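Local structure of putative pyridoxal phosphate-dependent transferase (Clostridium difficile, 4DQ6) at residues 138-143 with 360-365; 218-223 with 230-235; 308-313 with 381-386. The protein binds pyridoxal-5'-phosphate and belongs to the class I and II aminotransferase family, its exact role as a putative transferase being unassigned. All coordinates share one frame; numbering follows the deposited sequence.

Interaction 1: 138-143 with 360-365; sequences LIISPL and FGIGGS
The puckered Pro142 ring meets Ile362 along its CB–CG side. The branch methyl CG2 of Ile362 lies 3.7 Å from Pro142 CG and 3.9 Å from Pro142 CB, and helix 155-161 also packs on the ring through Asp157 and Lys161. The other branch of Ile362 runs to Ile140, where Ile362 CD1 sits 4.0 Å from both Ile140 CG2 and Ile140 CD1. Ile362 thus straddles the two residues: branching at CB separates its arms, and chi1 of -69°, with CG1 beside the backbone N and CG2 anti to it, aims CG2 at Pro142 and the CG1–CD1 arm at Ile140. Beta-branched isoleucine suits this divided task, and proline offers a rigid apolar patch just beyond edge strand 137-140.

Ile362 stands at the second position of a type II turn from Gly361 to Gly364, closed by Gly364 N to Gly361 O at 3.0 Å. Gly363 takes the third position, whose positive phi is easiest for a residue with no side chain.

The contact is wholly apolar, without the directional demand of a hydrogen bond; beside it, the backbone N of Ile362 is bonded to Glu121.

Interaction 2: 218-223 with 230-235; sequences PMASIS and TITCMA
Ala220 and Met219 lie against Thr230 and Thr232 on one face of the seven-stranded mixed sheet that forms the large domain of aminotransferase-like, pyridoxal phosphate-dependent proteins. Strand 230-234 runs between the parallel strand 199-203 and the antiparallel strand 248-251. Segment 218-223, whose middle residues have helical backbone angles, leads into helix 224-228 and packs against the strand.

The first group of contacts is by van der Waals packing. Ala220 CB sits 3.9 Å from Thr230 CB and about as far from Thr232 OG1; a single methyl fits where the backbone comes this near to the strand. Met219 crosses Thr230 at about a right angle, its CG 3.7 Å from Thr230 OG1. With CG anti to the backbone N (chi1 171°), and bends further out, the chain turns its sulfur end from the strand towards Leu186 and Leu189 of helix 183-195. At the far end Pro218 CG meets the methyl CE of Met234 more loosely, at 4.4 Å; the long, unbranched methionine chain, extended at chi2 and chi3, carries its methyl out to the proline ring.

Polar links are indirect. Water 1 takes the N-H of Ala220 and donates a hydrogen bond to Thr232 OG1, at 2.7 Å, so a buried hydroxyl and a backbone amide are bridged without a direct hydrogen bond between them. Thr230 OG1 is engaged by Phe226 O, while Met219 N is tied to Glu204, which also touches Pro218 and Met234.

A third group of bonds shapes the turn itself. Ser223, at the N-cap of the next helix, binds Phe226 N through its hydroxyl. Pro218 O accepts twice from Ser221: the backbone N reaches it at 2.9 Å, and Ser221 OG meets a lone pair in the carbonyl plane at 2.7 Å.

Interaction 3: 308-313 with 381-386; sequences KYINEN and EALIRI
The side chains of Tyr309 and Leu383 lie alongside one another, pointing opposite ways, between two nearly parallel helices, 289-313 and 376-390, of the C-terminal part of this aminotransferase-type fold. The axes of segments 308-313 and 381-386 approach to 11.0 Å, with a crossing angle of -27°, a wide spacing that large side chains bridge.

Tyr309 does much of that bridging. Its CG is anti to the backbone N (chi1 -168°), which throws the ring across the gap. Leu383 CB approaches the ring obliquely, 3.8 Å from Tyr309 CD1, while Leu383 CD1 lies 4.0 Å from Tyr309 CB, nearer the root of the tyrosine. The phenol end continues to Ile384, whose CG1 is 3.6 Å from Tyr309 OH and comes to the ring obliquely too. A tyrosine is apt here, because its apolar ring packs against leucine while its hydroxyl is hydrogen-bonded to Lys387 NZ, just beyond segment 381-386.

One face of the ring is lidded from within the same helix: Asn313 ND2 stands 3.2 Å above the plane, over the centre, and makes a weak hydrogen bond to Tyr309 O. On the inner side, Ile310 crosses Leu383 at about a right angle, Ile310 CG1 to Leu383 CD2. Leucine, with two methyls, can thus serve both neighbours; Phe305 and Ala306, one turn before Tyr309 and Ile310 on helix 289-313, touch it too.

An exposed charged pair, one helical turn apart, flanks the contact: Lys308 NZ meets Glu312 OE2 at 2.6 Å, from the syn side and 23° out of the carboxylate plane.

Interactions 1 and 2 both involve the seven-stranded sheet. Interaction 1 ties its edge strand 137-140 to a loop following strand 355-356, and interaction 2 sits on the inner strand 230-234; their centres are about 23 Å apart. Interaction 2 lies near the cofactor site: the side chain of Met234 is about 10 Å from a bound pyridoxal-5'-phosphate, whose pocket includes Asp203, at the end of the neighbouring strand, and Lys238. Interaction 3 is on the opposite side of the chain's centre from interaction 2, their centres about 37 Å apart; its centre is about 28 Å from that of interaction 1. Along the chain, interaction 2 is nested within the loop closed by interaction 1, whereas interactions 1 and 3 interleave.

Interaction 1: 138-143 with 360-365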
loop_
_atom_site.group_PDB
_atom_site.type_symbol
_atom_site.label_atom_id
_atom_site.label_comp_id
_atom_site.label_asym_id
_atom_site.label_seq_id
_atom_site.Cartn_x
_atom_site.Cartn_y
_atom_site.Cartn_z
ATOM N N LEU A 138 -3.468 -25.287 7.394
ATOM C CA LEU A 138 -4.801 -24.757 7.726
ATOM C C LEU A 138 -5.610 -25.811 8.433
ATOM O O LEU A 138 -5.775 -26.929 7.906
ATOM C CB LEU A 138 -5.545 -24.354 6.457
ATOM C CG LEU A 138 -6.879 -23.621 6.717
ATOM C CD1 LEU A 138 -6.731 -22.311 7.516
ATOM C CD2 LEU A 138 -7.630 -23.448 5.390
ATOM N N ILE A 139 -6.123 -25.484 9.613
ATOM C CA ILE A 139 -7.049 -26.391 10.354
ATOM C C ILE A 139 -8.394 -25.662 10.347
ATOM O O ILE A 139 -8.431 -24.455 10.599
ATOM C CB ILE A 139 -6.601 -26.627 11.797
ATOM C CG1 ILE A 139 -5.162 -27.200 11.845
ATOM C CG2 ILE A 139 -7.606 -27.565 12.484
ATOM C CD1 ILE A 139 -4.986 -28.490 11.110
ATOM N N ILE A 140 -9.453 -26.355 9.934
ATOM C CA ILE A 140 -10.788 -25.717 9.833
ATOM C C ILE A 140 -11.691 -26.383 10.879
ATOM O O ILE A 140 -11.831 -27.620 10.894
ATOM C CB ILE A 140 -11.386 -25.918 8.445
ATOM C CG1 ILE A 140 -10.394 -25.468 7.353
ATOM C CG2 ILE A 140 -12.776 -25.242 8.373
ATOM C CD1 ILE A 140 -10.777 -25.755 5.912
ATOM N N SER A 141 -12.274 -25.563 11.765
ATOM C CA SER A 141 -13.349 -25.954 12.625
ATOM C C SER A 141 -14.653 -25.381 12.137
ATOM O O SER A 141 -14.905 -24.205 12.382
ATOM C CB SER A 141 -13.084 -25.542 14.073
ATOM O OG SER A 141 -14.248 -25.766 14.856
ATOM N N PRO A 142 -15.428 -26.140 11.368
ATOM C CA PRO A 142 -16.607 -25.487 10.747
ATOM C C PRO A 142 -17.567 -24.969 11.813
ATOM O O PRO A 142 -17.734 -25.550 12.885
ATOM C CB PRO A 142 -17.223 -26.566 9.893
ATOM C CG PRO A 142 -16.161 -27.619 9.707
ATOM C CD PRO A 142 -15.255 -27.525 10.911
ATOM N N LEU A 143 -18.154 -23.809 11.548
ATOM C CA LEU A 143 -19.302 -23.398 12.373
ATOM C C LEU A 143 -20.369 -24.499 12.349
ATOM O O LEU A 143 -20.477 -25.269 11.399
ATOM C CB LEU A 143 -19.883 -22.073 11.901
ATOM C CG LEU A 143 -18.947 -20.876 11.921
ATOM C CD1 LEU A 143 -19.706 -19.695 11.327
ATOM C CD2 LEU A 143 -18.454 -20.519 13.290
ATOM N N PHE A 360 -16.549 -19.780 0.162
ATOM C CA PHE A 360 -16.299 -19.573 1.601
ATOM C C PHE A 360 -15.914 -20.854 2.350
ATOM O O PHE A 360 -15.714 -20.809 3.541
ATOM C CB PHE A 360 -17.506 -18.899 2.225
ATOM C CG PHE A 360 -17.863 -17.573 1.589
ATOM C CD1 PHE A 360 -17.250 -16.381 1.971
ATOM C CD2 PHE A 360 -18.816 -17.521 0.620
ATOM C CE1 PHE A 360 -17.571 -15.150 1.366
ATOM C CE2 PHE A 360 -19.145 -16.325 -0.025
ATOM C CZ PHE A 360 -18.537 -15.119 0.376
ATOM N N GLY A 361 -15.759 -21.972 1.649
ATOM C CA GLY A 361 -15.282 -23.194 2.268
ATOM C C GLY A 361 -16.406 -24.064 2.794
ATOM O O GLY A 361 -17.546 -24.057 2.245
ATOM N N ILE A 362 -16.060 -24.844 3.808
ATOM C CA ILE A 362 -16.960 -25.866 4.321
ATOM C C ILE A 362 -18.221 -25.202 4.818
ATOM O O ILE A 362 -18.128 -24.235 5.532
ATOM C CB ILE A 362 -16.258 -26.637 5.439
ATOM C CG1 ILE A 362 -15.124 -27.459 4.809
ATOM C CG2 ILE A 362 -17.204 -27.585 6.164
ATOM C CD1 ILE A 362 -14.089 -27.939 5.795
ATOM N N GLY A 363 -19.380 -25.728 4.419
ATOM C CA GLY A 363 -20.638 -25.172 4.855
ATOM C C GLY A 363 -21.170 -24.141 3.890
ATOM O O GLY A 363 -22.306 -23.663 4.089
ATOM N N GLY A 364 -20.419 -23.760 2.867
ATOM C CA GLY A 364 -20.946 -22.806 1.898
ATOM C C GLY A 364 -21.773 -23.395 0.768
ATOM O O GLY A 364 -22.496 -22.679 0.103
ATOM N N SER A 365 -21.652 -24.714 0.532
ATOM C CA SER A 365 -22.367 -25.312 -0.591
ATOM C C SER A 365 -23.865 -25.008 -0.518
ATOM O O SER A 365 -24.462 -25.109 0.538
ATOM C CB SER A 365 -22.155 -26.822 -0.621
ATOM O OG SER A 365 -22.726 -27.299 -1.822
#

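Interaction 2: 218-223 with 230-235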
loop_
_atom_site.group_PDB
_atom_site.type_symbol
_atom_site.label_atom_id
_atom_site.label_comp_id
_atom_site.label_asym_id
_atom_site.label_seq_id
_atom_site.Cartn_x
_atom_site.Cartn_y
_atom_site.Cartn_z
ATOM N N PRO A 218 -15.439 -6.237 20.970
ATOM C CA PRO A 218 -14.103 -6.584 20.566
ATOM C C PRO A 218 -13.648 -7.713 21.486
ATOM O O PRO A 218 -13.732 -7.605 22.714
ATOM C CB PRO A 218 -13.317 -5.266 20.737
ATOM C CG PRO A 218 -14.401 -4.219 20.704
ATOM C CD PRO A 218 -15.566 -4.830 21.335
ATOM N N MET A 219 -13.067 -8.740 20.888
ATOM C CA MET A 219 -12.591 -9.822 21.701
ATOM C C MET A 219 -11.597 -9.371 22.761
ATOM O O MET A 219 -11.605 -9.823 23.915
ATOM C CB MET A 219 -11.959 -10.857 20.779
ATOM C CG MET A 219 -11.208 -11.990 21.467
ATOM S SD MET A 219 -12.186 -13.107 22.529
ATOM C CE MET A 219 -12.435 -14.456 21.372
ATOM N N ALA A 220 -10.686 -8.506 22.365
ATOM C CA ALA A 220 -9.644 -8.026 23.275
ATOM C C ALA A 220 -10.184 -7.164 24.407
ATOM O O ALA A 220 -9.455 -6.916 25.372
ATOM C CB ALA A 220 -8.640 -7.185 22.476
ATOM N N SER A 221 -11.434 -6.713 24.317
ATOM C CA SER A 221 -12.024 -5.781 25.275
ATOM C C SER A 221 -12.619 -6.470 26.520
ATOM O O SER A 221 -13.027 -5.817 27.478
ATOM C CB SER A 221 -13.126 -4.935 24.611
ATOM O OG SER A 221 -14.335 -5.663 24.424
ATOM N N ILE A 222 -12.714 -7.793 26.461
ATOM C CA ILE A 222 -13.491 -8.550 27.468
ATOM C C ILE A 222 -12.798 -8.643 28.837
ATOM O O ILE A 222 -13.461 -8.564 29.877
ATOM C CB ILE A 222 -13.848 -9.942 26.932
ATOM C CG1 ILE A 222 -14.788 -9.751 25.741
ATOM C CG2 ILE A 222 -14.502 -10.833 28.018
ATOM C CD1 ILE A 222 -15.068 -11.061 25.014
ATOM N N SER A 223 -11.483 -8.758 28.806
ATOM C CA SER A 223 -10.672 -8.854 30.022
ATOM C C SER A 223 -9.227 -8.514 29.710
ATOM O O SER A 223 -8.784 -8.539 28.562
ATOM C CB SER A 223 -10.752 -10.260 30.594
ATOM O OG SER A 223 -10.028 -11.212 29.831
ATOM N N THR A 230 -4.868 -11.332 22.313
ATOM C CA THR A 230 -5.660 -10.998 21.098
ATOM C C THR A 230 -5.003 -9.831 20.359
ATOM O O THR A 230 -4.689 -8.810 20.952
ATOM C CB THR A 230 -7.089 -10.628 21.493
ATOM O OG1 THR A 230 -7.624 -11.679 22.325
ATOM C CG2 THR A 230 -7.990 -10.416 20.243
ATOM N N ILE A 231 -4.796 -9.994 19.053
ATOM C CA ILE A 231 -4.373 -8.920 18.157
ATOM C C ILE A 231 -5.597 -8.635 17.274
ATOM O O ILE A 231 -6.238 -9.569 16.822
ATOM C CB ILE A 231 -3.196 -9.414 17.309
ATOM C CG1 ILE A 231 -1.995 -9.658 18.232
ATOM C CG2 ILE A 231 -2.832 -8.439 16.194
ATOM C CD1 ILE A 231 -0.815 -10.418 17.604
ATOM N N THR A 232 -5.930 -7.366 17.098
ATOM C CA THR A 232 -7.181 -6.953 16.436
ATOM C C THR A 232 -6.968 -6.106 15.213
ATOM O O THR A 232 -6.179 -5.150 15.236
ATOM C CB THR A 232 -8.036 -6.137 17.409
ATOM O OG1 THR A 232 -8.168 -6.866 18.661
ATOM C CG2 THR A 232 -9.421 -5.907 16.909
ATOM N N CYS A 233 -7.606 -6.479 14.110
ATOM C CA CYS A 233 -7.550 -5.719 12.867
ATOM C C CYS A 233 -8.910 -5.050 12.658
ATOM O O CYS A 233 -9.933 -5.713 12.779
ATOM C CB CYS A 233 -7.268 -6.585 11.674
ATOM S SG CYS A 233 -5.699 -7.436 11.776
ATOM N N MET A 234 -8.891 -3.746 12.393
ATOM C CA MET A 234 -10.085 -2.909 12.107
ATOM C C MET A 234 -9.745 -1.928 11.016
ATOM O O MET A 234 -8.583 -1.779 10.667
ATOM C CB MET A 234 -10.600 -2.191 13.323
ATOM C CG MET A 234 -11.265 -3.119 14.389
ATOM S SD MET A 234 -11.576 -2.152 15.903
ATOM C CE MET A 234 -12.744 -3.217 16.807
ATOM N N ALA A 235 -10.747 -1.222 10.486
ATOM C CA ALA A 235 -10.467 -0.290 9.406
ATOM C C ALA A 235 -11.704 0.580 9.265
ATOM O O ALA A 235 -12.788 0.150 9.645
ATOM C CB ALA A 235 -10.249 -1.007 8.085
HETATM O O HOH W 1 -10.540 -7.511 19.735
#

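Interaction 3: 308-313 with 381-386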
loop_
_atom_site.group_PDB
_atom_site.type_symbol
_atom_site.label_atom_id
_atom_site.label_comp_id
_atom_site.label_asym_id
_atom_site.label_seq_id
_atom_site.Cartn_x
_atom_site.Cartn_y
_atom_site.Cartn_z
ATOM N N LYS A 308 -38.478 -10.139 3.337
ATOM C CA LYS A 308 -39.917 -10.200 3.028
ATOM C C LYS A 308 -40.142 -10.614 1.559
ATOM O O LYS A 308 -40.948 -11.511 1.265
ATOM C CB LYS A 308 -40.556 -8.860 3.353
ATOM C CG LYS A 308 -42.051 -8.747 3.041
ATOM C CD LYS A 308 -42.616 -7.392 3.448
ATOM C CE LYS A 308 -43.821 -7.021 2.589
ATOM N NZ LYS A 308 -44.948 -7.947 2.884
ATOM N N TYR A 309 -39.375 -10.012 0.642
ATOM C CA TYR A 309 -39.484 -10.338 -0.765
ATOM C C TYR A 309 -39.173 -11.799 -1.036
ATOM O O TYR A 309 -39.931 -12.478 -1.705
ATOM C CB TYR A 309 -38.577 -9.457 -1.618
ATOM C CG TYR A 309 -38.859 -9.546 -3.065
ATOM C CD1 TYR A 309 -38.353 -10.559 -3.863
ATOM C CD2 TYR A 309 -39.647 -8.562 -3.672
ATOM C CE1 TYR A 309 -38.652 -10.621 -5.244
ATOM C CE2 TYR A 309 -39.949 -8.636 -5.016
ATOM C CZ TYR A 309 -39.422 -9.638 -5.792
ATOM O OH TYR A 309 -39.731 -9.725 -7.123
ATOM N N ILE A 310 -38.088 -12.308 -0.436
ATOM C CA ILE A 310 -37.693 -13.712 -0.644
ATOM C C ILE A 310 -38.766 -14.653 -0.068
ATOM O O ILE A 310 -39.176 -15.625 -0.728
ATOM C CB ILE A 310 -36.312 -14.063 0.005
ATOM C CG1 ILE A 310 -35.153 -13.366 -0.731
ATOM C CG2 ILE A 310 -36.067 -15.569 0.026
ATOM C CD1 ILE A 310 -33.889 -13.229 0.101
ATOM N N ASN A 311 -39.251 -14.353 1.127
ATOM C CA ASN A 311 -40.230 -15.222 1.776
ATOM C C ASN A 311 -41.563 -15.246 1.053
ATOM O O ASN A 311 -42.239 -16.269 0.994
ATOM C CB ASN A 311 -40.413 -14.820 3.253
ATOM C CG ASN A 311 -39.199 -15.140 4.130
ATOM O OD1 ASN A 311 -38.316 -15.960 3.802
ATOM N ND2 ASN A 311 -39.151 -14.492 5.265
ATOM N N GLU A 312 -41.938 -14.129 0.466
ATOM C CA GLU A 312 -43.173 -14.023 -0.316
ATOM C C GLU A 312 -43.037 -14.564 -1.750
ATOM O O GLU A 312 -43.947 -15.262 -2.277
ATOM C CB GLU A 312 -43.664 -12.563 -0.268
ATOM C CG GLU A 312 -44.113 -12.229 1.146
ATOM C CD GLU A 312 -44.698 -10.841 1.341
ATOM O OE1 GLU A 312 -44.786 -10.046 0.362
ATOM O OE2 GLU A 312 -45.049 -10.570 2.531
ATOM N N ASN A 313 -41.919 -14.270 -2.407
ATOM C CA ASN A 313 -41.790 -14.535 -3.845
ATOM C C ASN A 313 -40.870 -15.697 -4.208
ATOM O O ASN A 313 -40.990 -16.252 -5.281
ATOM C CB ASN A 313 -41.358 -13.269 -4.572
ATOM C CG ASN A 313 -42.334 -12.137 -4.364
ATOM O OD1 ASN A 313 -43.490 -12.230 -4.777
ATOM N ND2 ASN A 313 -41.915 -11.121 -3.660
ATOM N N GLU A 381 -34.268 -4.730 -8.224
ATOM C CA GLU A 381 -33.902 -5.294 -9.491
ATOM C C GLU A 381 -33.132 -6.583 -9.336
ATOM O O GLU A 381 -33.348 -7.525 -10.083
ATOM C CB GLU A 381 -33.132 -4.233 -10.337
ATOM C CG GLU A 381 -33.034 -4.518 -11.795
ATOM C CD GLU A 381 -32.009 -3.627 -12.456
ATOM O OE1 GLU A 381 -32.112 -2.392 -12.256
ATOM O OE2 GLU A 381 -31.110 -4.146 -13.166
ATOM N N ALA A 382 -32.253 -6.609 -8.354
ATOM C CA ALA A 382 -31.472 -7.824 -8.118
ATOM C C ALA A 382 -32.357 -8.987 -7.692
ATOM O O ALA A 382 -32.235 -10.065 -8.211
ATOM C CB ALA A 382 -30.419 -7.581 -7.067
ATOM N N LEU A 383 -33.330 -8.717 -6.863
ATOM C CA LEU A 383 -34.230 -9.799 -6.380
ATOM C C LEU A 383 -35.127 -10.302 -7.504
ATOM O O LEU A 383 -35.396 -11.496 -7.612
ATOM C CB LEU A 383 -35.021 -9.361 -5.155
ATOM C CG LEU A 383 -34.214 -9.062 -3.905
ATOM C CD1 LEU A 383 -35.014 -8.216 -2.939
ATOM C CD2 LEU A 383 -33.733 -10.376 -3.277
ATOM N N ILE A 384 -35.573 -9.399 -8.385
ATOM C CA ILE A 384 -36.345 -9.783 -9.565
ATOM C C ILE A 384 -35.546 -10.681 -10.519
ATOM O O ILE A 384 -36.046 -11.707 -11.005
ATOM C CB ILE A 384 -36.839 -8.546 -10.319
ATOM C CG1 ILE A 384 -37.849 -7.745 -9.490
ATOM C CG2 ILE A 384 -37.414 -9.003 -11.657
ATOM C CD1 ILE A 384 -38.105 -6.353 -10.060
ATOM N N ARG A 385 -34.249 -10.365 -10.671
ATOM C CA ARG A 385 -33.333 -11.203 -11.470
ATOM C C ARG A 385 -33.112 -12.597 -10.876
ATOM O O ARG A 385 -33.116 -13.607 -11.595
ATOM C CB ARG A 385 -31.994 -10.476 -11.732
ATOM C CG ARG A 385 -32.151 -9.270 -12.667
ATOM C CD ARG A 385 -30.794 -8.652 -13.075
ATOM N NE ARG A 385 -31.039 -7.508 -13.955
ATOM C CZ ARG A 385 -30.256 -7.126 -14.952
ATOM N NH1 ARG A 385 -29.092 -7.723 -15.207
ATOM N NH2 ARG A 385 -30.648 -6.091 -15.700
ATOM N N ILE A 386 -33.000 -12.660 -9.560
ATOM C CA ILE A 386 -32.790 -13.922 -8.889
ATOM C C ILE A 386 -34.058 -14.752 -9.071
ATOM O O ILE A 386 -33.994 -15.918 -9.433
ATOM C CB ILE A 386 -32.464 -13.710 -7.400
ATOM C CG1 ILE A 386 -31.081 -13.065 -7.260
ATOM C CG2 ILE A 386 -32.497 -15.031 -6.660
ATOM C CD1 ILE A 386 -30.747 -12.386 -5.925
#